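PDB 2H2Y: ubiquitin-conjugating enzyme from Plasmodium falciparum 3D7, which probably acts as an E2 enzyme that passes activated ubiquitin on towards target proteins, the crystallised piece being the conjugating domain of a longer protein. Local coordinates for residues C40-H45 / R50-Q55; K91-T96 / S128-A133; S107-D112 / S120-S125. All blocks are in the same frame, centred on the assembly; numbering follows the deposited sequence.

Contact 1 of 3, residues C40-H45 / R50-Q55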
loop_
_atom_site.group_PDB
_atom_site.type_symbol
_atom_site.label_atom_id
_atom_site.label_comp_id
_atom_site.label_asym_id
_atom_site.label_seq_id
_atom_site.Cartn_x
_atom_site.Cartn_y
_atom_site.Cartn_z
ATOM N N CYS A 40 -8.505 -0.495 5.678
ATOM C CA CYS A 40 -7.353 0.373 5.464
ATOM C C CYS A 40 -7.817 1.801 5.221
ATOM O O CYS A 40 -8.921 2.028 4.746
ATOM C CB CYS A 40 -6.547 -0.066 4.244
ATOM S SG CYS A 40 -5.958 -1.733 4.304
ATOM N N THR A 41 -6.967 2.758 5.560
ATOM C CA THR A 41 -7.242 4.168 5.325
ATOM C C THR A 41 -5.973 4.627 4.631
ATOM O O THR A 41 -5.067 3.818 4.413
ATOM C CB THR A 41 -7.435 4.955 6.635
ATOM O OG1 THR A 41 -6.360 4.667 7.539
ATOM C CG2 THR A 41 -8.766 4.591 7.277
ATOM N N ILE A 42 -5.879 5.900 4.269
ATOM C CA ILE A 42 -4.668 6.336 3.593
ATOM C C ILE A 42 -4.317 7.797 3.809
ATOM O O ILE A 42 -5.120 8.582 4.303
ATOM C CB ILE A 42 -4.771 6.074 2.078
ATOM C CG1 ILE A 42 -3.393 6.211 1.428
ATOM C CG2 ILE A 42 -5.751 7.050 1.455
ATOM C CD1 ILE A 42 -3.356 5.840 -0.034
ATOM N N ASP A 43 -3.093 8.149 3.450
ATOM C CA ASP A 43 -2.638 9.516 3.565
ATOM C C ASP A 43 -1.319 9.653 2.848
ATOM O O ASP A 43 -0.358 8.973 3.189
ATOM C CB ASP A 43 -2.471 9.918 5.023
ATOM C CG ASP A 43 -2.050 11.361 5.165
ATOM O OD1 ASP A 43 -2.546 12.198 4.373
ATOM O OD2 ASP A 43 -1.233 11.659 6.061
ATOM N N VAL A 44 -1.270 10.519 1.843
ATOM C CA VAL A 44 -0.034 10.705 1.105
ATOM C C VAL A 44 0.712 11.919 1.617
ATOM O O VAL A 44 0.128 12.841 2.189
ATOM C CB VAL A 44 -0.267 10.861 -0.419
ATOM C CG1 VAL A 44 -1.181 9.761 -0.917
ATOM C CG2 VAL A 44 -0.836 12.221 -0.729
ATOM N N HIS A 45 2.019 11.891 1.417
ATOM C CA HIS A 45 2.893 12.962 1.841
ATOM C C HIS A 45 2.510 14.237 1.101
ATOM O O HIS A 45 2.266 14.220 -0.111
ATOM C CB HIS A 45 4.339 12.587 1.518
ATOM C CG HIS A 45 5.352 13.524 2.090
ATOM N ND1 HIS A 45 5.246 14.893 1.975
ATOM C CD2 HIS A 45 6.499 13.289 2.769
ATOM C CE1 HIS A 45 6.286 15.463 2.559
ATOM N NE2 HIS A 45 7.061 14.512 3.050
ATOM N N ARG A 50 4.703 10.582 -4.427
ATOM C CA ARG A 50 5.453 9.329 -4.460
ATOM C C ARG A 50 5.421 8.566 -3.137
ATOM O O ARG A 50 5.654 7.366 -3.111
ATOM C CB ARG A 50 6.916 9.596 -4.824
ATOM C CG ARG A 50 7.146 10.327 -6.138
ATOM C CD ARG A 50 6.571 9.556 -7.306
ATOM N NE ARG A 50 6.939 10.141 -8.592
ATOM C CZ ARG A 50 8.080 9.899 -9.229
ATOM N NH1 ARG A 50 8.977 9.075 -8.702
ATOM N NH2 ARG A 50 8.326 10.479 -10.399
ATOM N N ILE A 51 5.134 9.251 -2.038
ATOM C CA ILE A 51 5.123 8.589 -0.737
ATOM C C ILE A 51 3.746 8.423 -0.122
ATOM O O ILE A 51 3.068 9.408 0.152
ATOM C CB ILE A 51 5.978 9.357 0.293
ATOM C CG1 ILE A 51 7.394 9.564 -0.240
ATOM C CG2 ILE A 51 6.027 8.582 1.588
ATOM C CD1 ILE A 51 8.206 10.519 0.597
ATOM N N TRP A 52 3.344 7.178 0.112
ATOM C CA TRP A 52 2.050 6.899 0.729
ATOM C C TRP A 52 2.250 6.111 2.023
ATOM O O TRP A 52 3.241 5.400 2.189
ATOM C CB TRP A 52 1.159 6.033 -0.165
ATOM C CG TRP A 52 0.795 6.560 -1.506
ATOM C CD1 TRP A 52 1.273 7.681 -2.120
ATOM C CD2 TRP A 52 -0.071 5.920 -2.449
ATOM N NE1 TRP A 52 0.762 7.774 -3.393
ATOM C CE2 TRP A 52 -0.065 6.705 -3.622
ATOM C CE3 TRP A 52 -0.848 4.751 -2.420
ATOM C CZ2 TRP A 52 -0.808 6.359 -4.759
ATOM C CZ3 TRP A 52 -1.585 4.407 -3.550
ATOM C CH2 TRP A 52 -1.558 5.211 -4.704
ATOM N N ILE A 53 1.289 6.238 2.930
ATOM C CA ILE A 53 1.309 5.504 4.182
ATOM C C ILE A 53 -0.102 5.022 4.435
ATOM O O ILE A 53 -1.006 5.814 4.701
ATOM C CB ILE A 53 1.768 6.365 5.370
ATOM C CG1 ILE A 53 3.281 6.559 5.302
ATOM C CG2 ILE A 53 1.406 5.680 6.678
ATOM C CD1 ILE A 53 3.860 7.318 6.481
ATOM N N VAL A 54 -0.288 3.715 4.316
ATOM C CA VAL A 54 -1.585 3.107 4.536
ATOM C C VAL A 54 -1.606 2.589 5.970
ATOM O O VAL A 54 -0.582 2.152 6.489
ATOM C CB VAL A 54 -1.796 1.934 3.555
ATOM C CG1 VAL A 54 -3.146 1.281 3.795
ATOM C CG2 VAL A 54 -1.693 2.436 2.127
ATOM N N GLN A 55 -2.752 2.658 6.627
ATOM C CA GLN A 55 -2.825 2.147 7.980
ATOM C C GLN A 55 -3.895 1.083 7.951
ATOM O O GLN A 55 -5.030 1.356 7.571
ATOM C CB GLN A 55 -3.198 3.245 8.979
ATOM C CG GLN A 55 -3.113 2.785 10.425
ATOM C CD GLN A 55 -3.570 3.834 11.426
ATOM O OE1 GLN A 55 -2.981 4.908 11.535
ATOM N NE2 GLN A 55 -4.627 3.521 12.167
#
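His45 and Ile51 close the turn end of a beta hairpin, the first of the antiparallel sheet in the UBC fold: His45 N donates to Ile51 O over 3.0 Å, with an almost straight N-H...O angle of 174°. At the far end Thr41 N reaches Gln55 O at 3.1 Å, while the return bond from Gln55 N to Thr41 O is weak. Between them Ile53 N donates to Asp43 O at 3.2 Å. The two strands run at 158° to one another, close to antiparallel. Thr41, Asp43, Ile53 and Gln55 stand on one face, where the polar groups of Thr41, Asp43 and Gln55 suit an open surface and Ile53, the apolar member, leans on Leu89; Thr41 OG1 lies alongside Gln55 CB there. Ile42, Val44, Trp52 and Val54 form the other face, and their apolar groups fit its place under helix 21-34, which contributes Leu29 and Phe32. Near the open end, Cys40 CB adds a contact of 3.7 Å to Val54 CG1, and Cys40 also meets Ile127 of helix 119-130. The indole of Trp52 receives both Ile42 and Val44. Ile42 is fully extended, CG1 anti to the backbone N (chi1 -166°), which carries CD1 along to the benzo part of the indole, 3.6 Å from Trp52 CE3. The ring also meets Phe75 edge-to-face. Val44 takes the pyrrole part from above: its CG1 makes a CH-pi contact over the five-membered ring of Trp52, 3.7 Å from the ring centroid.

Contact 2 of 3, residues K91-T96 / S128-A133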
loop_
_atom_site.group_PDB
_atom_site.type_symbol
_atom_site.label_atom_id
_atom_site.label_comp_id
_atom_site.label_asym_id
_atom_site.label_seq_id
_atom_site.Cartn_x
_atom_site.Cartn_y
_atom_site.Cartn_z
ATOM N N LYS A 91 6.896 -0.759 14.221
ATOM C CA LYS A 91 6.082 -1.742 14.944
ATOM C C LYS A 91 5.379 -2.729 14.012
ATOM O O LYS A 91 4.155 -2.861 14.031
ATOM C CB LYS A 91 5.056 -1.056 15.854
ATOM C CG LYS A 91 4.472 -1.984 16.914
ATOM C CD LYS A 91 5.559 -2.495 17.868
ATOM C CE LYS A 91 6.116 -1.368 18.749
ATOM N NZ LYS A 91 7.146 -1.832 19.732
ATOM N N PRO A 92 6.161 -3.449 13.192
ATOM C CA PRO A 92 5.645 -4.435 12.241
ATOM C C PRO A 92 4.846 -5.524 12.932
ATOM O O PRO A 92 4.942 -5.707 14.139
ATOM C CB PRO A 92 6.913 -5.005 11.611
ATOM C CG PRO A 92 7.880 -3.888 11.711
ATOM C CD PRO A 92 7.628 -3.369 13.098
ATOM N N PRO A 93 4.022 -6.249 12.172
ATOM C CA PRO A 93 3.247 -7.316 12.797
ATOM C C PRO A 93 4.119 -8.571 12.791
ATOM O O PRO A 93 4.772 -8.870 11.791
ATOM C CB PRO A 93 2.041 -7.436 11.875
ATOM C CG PRO A 93 2.643 -7.165 10.535
ATOM C CD PRO A 93 3.534 -5.975 10.808
ATOM N N LYS A 94 4.160 -9.291 13.906
ATOM C CA LYS A 94 4.964 -10.503 13.955
ATOM C C LYS A 94 4.295 -11.579 13.121
ATOM O O LYS A 94 3.326 -12.199 13.552
ATOM C CB LYS A 94 5.154 -10.985 15.399
ATOM C CG LYS A 94 6.401 -10.409 16.077
ATOM C CD LYS A 94 6.071 -9.427 17.202
ATOM C CE LYS A 94 5.470 -10.134 18.412
ATOM N NZ LYS A 94 5.126 -9.182 19.508
ATOM N N HIS A 95 4.817 -11.784 11.918
ATOM C CA HIS A 95 4.282 -12.775 10.998
ATOM C C HIS A 95 5.396 -13.520 10.269
ATOM O O HIS A 95 6.483 -12.981 10.036
ATOM C CB HIS A 95 3.352 -12.095 9.976
ATOM C CG HIS A 95 2.798 -13.025 8.940
ATOM N ND1 HIS A 95 3.524 -13.437 7.843
ATOM C CD2 HIS A 95 1.602 -13.657 8.856
ATOM C CE1 HIS A 95 2.801 -14.283 7.131
ATOM N NE2 HIS A 95 1.631 -14.434 7.724
ATOM N N THR A 96 5.104 -14.770 9.919
ATOM C CA THR A 96 6.022 -15.645 9.202
ATOM C C THR A 96 6.856 -14.917 8.150
ATOM O O THR A 96 8.082 -14.984 8.167
ATOM C CB THR A 96 5.235 -16.772 8.501
ATOM O OG1 THR A 96 4.495 -17.514 9.479
ATOM C CG2 THR A 96 6.170 -17.699 7.747
ATOM N N SER A 128 -4.305 -10.372 3.155
ATOM C CA SER A 128 -4.716 -11.768 3.231
ATOM C C SER A 128 -3.549 -12.619 3.706
ATOM O O SER A 128 -3.746 -13.676 4.306
ATOM C CB SER A 128 -5.238 -12.278 1.877
ATOM O OG SER A 128 -4.203 -12.424 0.929
ATOM N N MET A 129 -2.332 -12.156 3.449
ATOM C CA MET A 129 -1.159 -12.893 3.893
ATOM C C MET A 129 -1.162 -12.893 5.415
ATOM O O MET A 129 -0.825 -13.900 6.047
ATOM C CB MET A 129 0.114 -12.227 3.396
ATOM C CG MET A 129 1.370 -12.879 3.899
ATOM S SD MET A 129 2.749 -11.804 3.634
ATOM C CE MET A 129 2.583 -10.748 5.047
ATOM N N LEU A 130 -1.541 -11.756 5.998
ATOM C CA LEU A 130 -1.607 -11.628 7.447
ATOM C C LEU A 130 -2.683 -12.548 8.007
ATOM O O LEU A 130 -2.550 -13.054 9.116
ATOM C CB LEU A 130 -1.885 -10.177 7.855
ATOM C CG LEU A 130 -0.728 -9.187 7.659
ATOM C CD1 LEU A 130 -1.154 -7.789 8.067
ATOM C CD2 LEU A 130 0.466 -9.633 8.475
ATOM N N SER A 131 -3.749 -12.771 7.250
ATOM C CA SER A 131 -4.801 -13.666 7.707
ATOM C C SER A 131 -4.369 -15.097 7.393
ATOM O O SER A 131 -4.468 -15.554 6.254
ATOM C CB SER A 131 -6.117 -13.343 7.005
ATOM O OG SER A 131 -6.474 -11.989 7.217
ATOM N N SER A 132 -3.863 -15.788 8.411
ATOM C CA SER A 132 -3.400 -17.168 8.281
ATOM C C SER A 132 -2.548 -17.558 9.493
ATOM O O SER A 132 -1.877 -16.713 10.092
ATOM C CB SER A 132 -2.590 -17.336 6.994
ATOM N N ALA A 133 -2.594 -18.843 9.843
ATOM C CA ALA A 133 -1.841 -19.403 10.969
ATOM C C ALA A 133 -1.898 -18.563 12.246
ATOM O O ALA A 133 -2.730 -17.664 12.384
ATOM C CB ALA A 133 -0.373 -19.628 10.559
#
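His95 and Leu130 bring the two backbones to 7.0 Å, CA to CA, where an irregular loop passes the last turn of helix 119-130, just before Ser131 leaves the helical conformation. Proline suits such an extended approach, and CG of Pro93 meets Leu130 CD2 at 3.9 Å, the two side chains crossing at about a right angle. That same methyl lies 4.1 Å from His95 CB, so one branch of the leucine sits against both loop residues, while Phe88 of strand 85-88 backs Pro93 and Leu130. The imidazole of His95 reaches across to the helix end with CG anti to the backbone N (chi1 177°). Its NE2 comes within 3.0 Å of Met129 O, and ND1 accepts a hydrogen bond from His97 N, which helps fix the rotation of the ring. The unbranched, flexible methionine can lay its methyl over one face of the ring: the bend at chi3 (82°) folds CE of Met129 over the His95 imidazole, a CH-pi contact 4.3 Å from the centroid. In the UBC fold, His95-Thr96-His97 by its sequence appears to correspond to the His-Pro-Asn motif of most E2 enzymes, whose histidine is largely structural.

Contact 3 of 3, residues S107-D112 / S120-S125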
loop_
_atom_site.group_PDB
_atom_site.type_symbol
_atom_site.label_atom_id
_atom_site.label_comp_id
_atom_site.label_asym_id
_atom_site.label_seq_id
_atom_site.Cartn_x
_atom_site.Cartn_y
_atom_site.Cartn_z
ATOM N N SER A 107 6.432 -12.465 -3.145
ATOM C CA SER A 107 6.817 -12.559 -4.546
ATOM C C SER A 107 6.347 -11.363 -5.360
ATOM O O SER A 107 7.085 -10.835 -6.197
ATOM C CB SER A 107 6.237 -13.838 -5.148
ATOM O OG SER A 107 4.822 -13.826 -5.076
ATOM N N VAL A 108 5.113 -10.944 -5.096
ATOM C CA VAL A 108 4.483 -9.824 -5.788
ATOM C C VAL A 108 5.272 -8.523 -5.749
ATOM O O VAL A 108 5.254 -7.750 -6.702
ATOM C CB VAL A 108 3.097 -9.527 -5.206
ATOM C CG1 VAL A 108 2.353 -8.605 -6.134
ATOM C CG2 VAL A 108 2.324 -10.820 -4.980
ATOM N N LEU A 109 5.957 -8.274 -4.643
ATOM C CA LEU A 109 6.722 -7.046 -4.496
ATOM C C LEU A 109 8.091 -7.094 -5.152
ATOM O O LEU A 109 8.814 -6.096 -5.150
ATOM C CB LEU A 109 6.877 -6.717 -3.014
ATOM C CG LEU A 109 5.543 -6.437 -2.323
ATOM C CD1 LEU A 109 5.736 -6.245 -0.831
ATOM C CD2 LEU A 109 4.938 -5.202 -2.942
ATOM N N GLY A 110 8.446 -8.242 -5.724
ATOM C CA GLY A 110 9.749 -8.358 -6.350
ATOM C C GLY A 110 9.845 -9.193 -7.613
ATOM O O GLY A 110 9.683 -8.681 -8.723
ATOM N N ASP A 111 10.100 -10.485 -7.449
ATOM C CA ASP A 111 10.261 -11.382 -8.584
ATOM C C ASP A 111 9.013 -11.792 -9.357
ATOM O O ASP A 111 9.116 -12.458 -10.391
ATOM C CB ASP A 111 11.036 -12.619 -8.133
ATOM C CG ASP A 111 12.488 -12.298 -7.817
ATOM O OD1 ASP A 111 12.727 -11.326 -7.073
ATOM O OD2 ASP A 111 13.389 -13.008 -8.313
ATOM N N ASP A 112 7.837 -11.400 -8.873
ATOM C CA ASP A 112 6.587 -11.726 -9.558
ATOM C C ASP A 112 5.824 -10.469 -9.942
ATOM O O ASP A 112 4.738 -10.539 -10.514
ATOM C CB ASP A 112 5.687 -12.593 -8.683
ATOM C CG ASP A 112 5.954 -14.067 -8.860
ATOM O OD1 ASP A 112 6.246 -14.476 -10.008
ATOM O OD2 ASP A 112 5.856 -14.815 -7.860
ATOM N N SER A 120 -3.672 -0.967 -4.591
ATOM C CA SER A 120 -4.725 -1.460 -3.708
ATOM C C SER A 120 -4.629 -2.981 -3.637
ATOM O O SER A 120 -4.863 -3.578 -2.589
ATOM C CB SER A 120 -6.110 -1.055 -4.227
ATOM O OG SER A 120 -6.382 -1.662 -5.478
ATOM N N GLY A 121 -4.275 -3.597 -4.765
ATOM C CA GLY A 121 -4.151 -5.044 -4.831
ATOM C C GLY A 121 -2.938 -5.559 -4.084
ATOM O O GLY A 121 -3.020 -6.561 -3.373
ATOM N N LEU A 122 -1.804 -4.890 -4.247
ATOM C CA LEU A 122 -0.609 -5.303 -3.543
ATOM C C LEU A 122 -0.951 -5.318 -2.061
ATOM O O LEU A 122 -0.748 -6.315 -1.367
ATOM C CB LEU A 122 0.533 -4.316 -3.792
ATOM C CG LEU A 122 1.053 -4.197 -5.227
ATOM C CD1 LEU A 122 2.174 -3.177 -5.265
ATOM C CD2 LEU A 122 1.541 -5.546 -5.730
ATOM N N ILE A 123 -1.507 -4.210 -1.589
ATOM C CA ILE A 123 -1.853 -4.077 -0.180
ATOM C C ILE A 123 -2.881 -5.107 0.270
ATOM O O ILE A 123 -2.783 -5.648 1.374
ATOM C CB ILE A 123 -2.379 -2.643 0.149
ATOM C CG1 ILE A 123 -1.314 -1.597 -0.188
ATOM C CG2 ILE A 123 -2.749 -2.538 1.622
ATOM C CD1 ILE A 123 0.002 -1.827 0.513
ATOM N N LEU A 124 -3.869 -5.384 -0.576
ATOM C CA LEU A 124 -4.890 -6.356 -0.214
ATOM C C LEU A 124 -4.269 -7.739 -0.139
ATOM O O LEU A 124 -4.669 -8.558 0.690
ATOM C CB LEU A 124 -6.020 -6.370 -1.229
ATOM C CG LEU A 124 -7.049 -7.458 -0.908
ATOM C CD1 LEU A 124 -7.767 -7.135 0.383
ATOM C CD2 LEU A 124 -8.036 -7.563 -2.049
ATOM N N SER A 125 -3.297 -8.003 -1.012
ATOM C CA SER A 125 -2.614 -9.296 -1.003
ATOM C C SER A 125 -1.940 -9.409 0.357
ATOM O O SER A 125 -2.036 -10.440 1.024
ATOM C CB SER A 125 -1.552 -9.372 -2.113
ATOM O OG SER A 125 -2.129 -9.207 -3.405
#
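Leu109 and Leu122 meet where a short 3-10 segment packs on helix 119-130 of the UBC fold, just beyond Cys105, a residue seen in an interchain disulfide. In E2 enzymes generally, the stretch between the sheet and this helix carries the active-site cysteine; by its position Cys105 is probably that residue, and the contact packs the segment following it on the helix. Leu109 CD2 approaches Leu122 CD1 at 4.1 Å, the two isobutyl groups crossing at a slant. Val108 also turns its CG1 branch to the other methyl of Leu122, CD2, though the modelled spacing of that pair is doubtful. Leucine and valine suit this seam because they offer apolar methyls and bring no polar group that would need a partner. Leu117 completes the apolar patch beside Val108 and Leu122, with Pro84 on Leu122 and Val86 of strand 85-88 on Leu109. The loop keeps its shape by its own backbone bonds: Ser107 O accepts from Gly110 N at 3.0 Å and from Asp112 N at 2.8 Å, the two donors arriving from opposite faces of the carbonyl plane. Gly110 holds backbone angles that are unfavourable for a residue with a side chain. On the helix, Ser125 folds its hydroxyl back one turn (chi1 -60°), and OG donates to Gly121 O at 2.8 Å from above the carbonyl plane, 39° out of it.

How the contacts relate
Contact 1 is nearest the centre of the chain and combines backbone bonding between strands with an apolar inner face gathered round one tryptophan; its other face is partly open. Contacts 2 and 3 both lean on helix 119-130, one at its C-terminal end and one further back, and both rely on side chains more than on backbone pairing between segments. Contact 3, nested within the loop that contact 2 closes, is almost wholly aliphatic, whereas contact 2, the farthest out, mixes an imidazole with a methionine methyl and aliphatic groups. Contacts 1 and 3 meet where Cys40 SG packs on Ile123 CG2 at 4.3 Å, but contacts 1 and 2 stay about 9 Å apart at their nearest atoms.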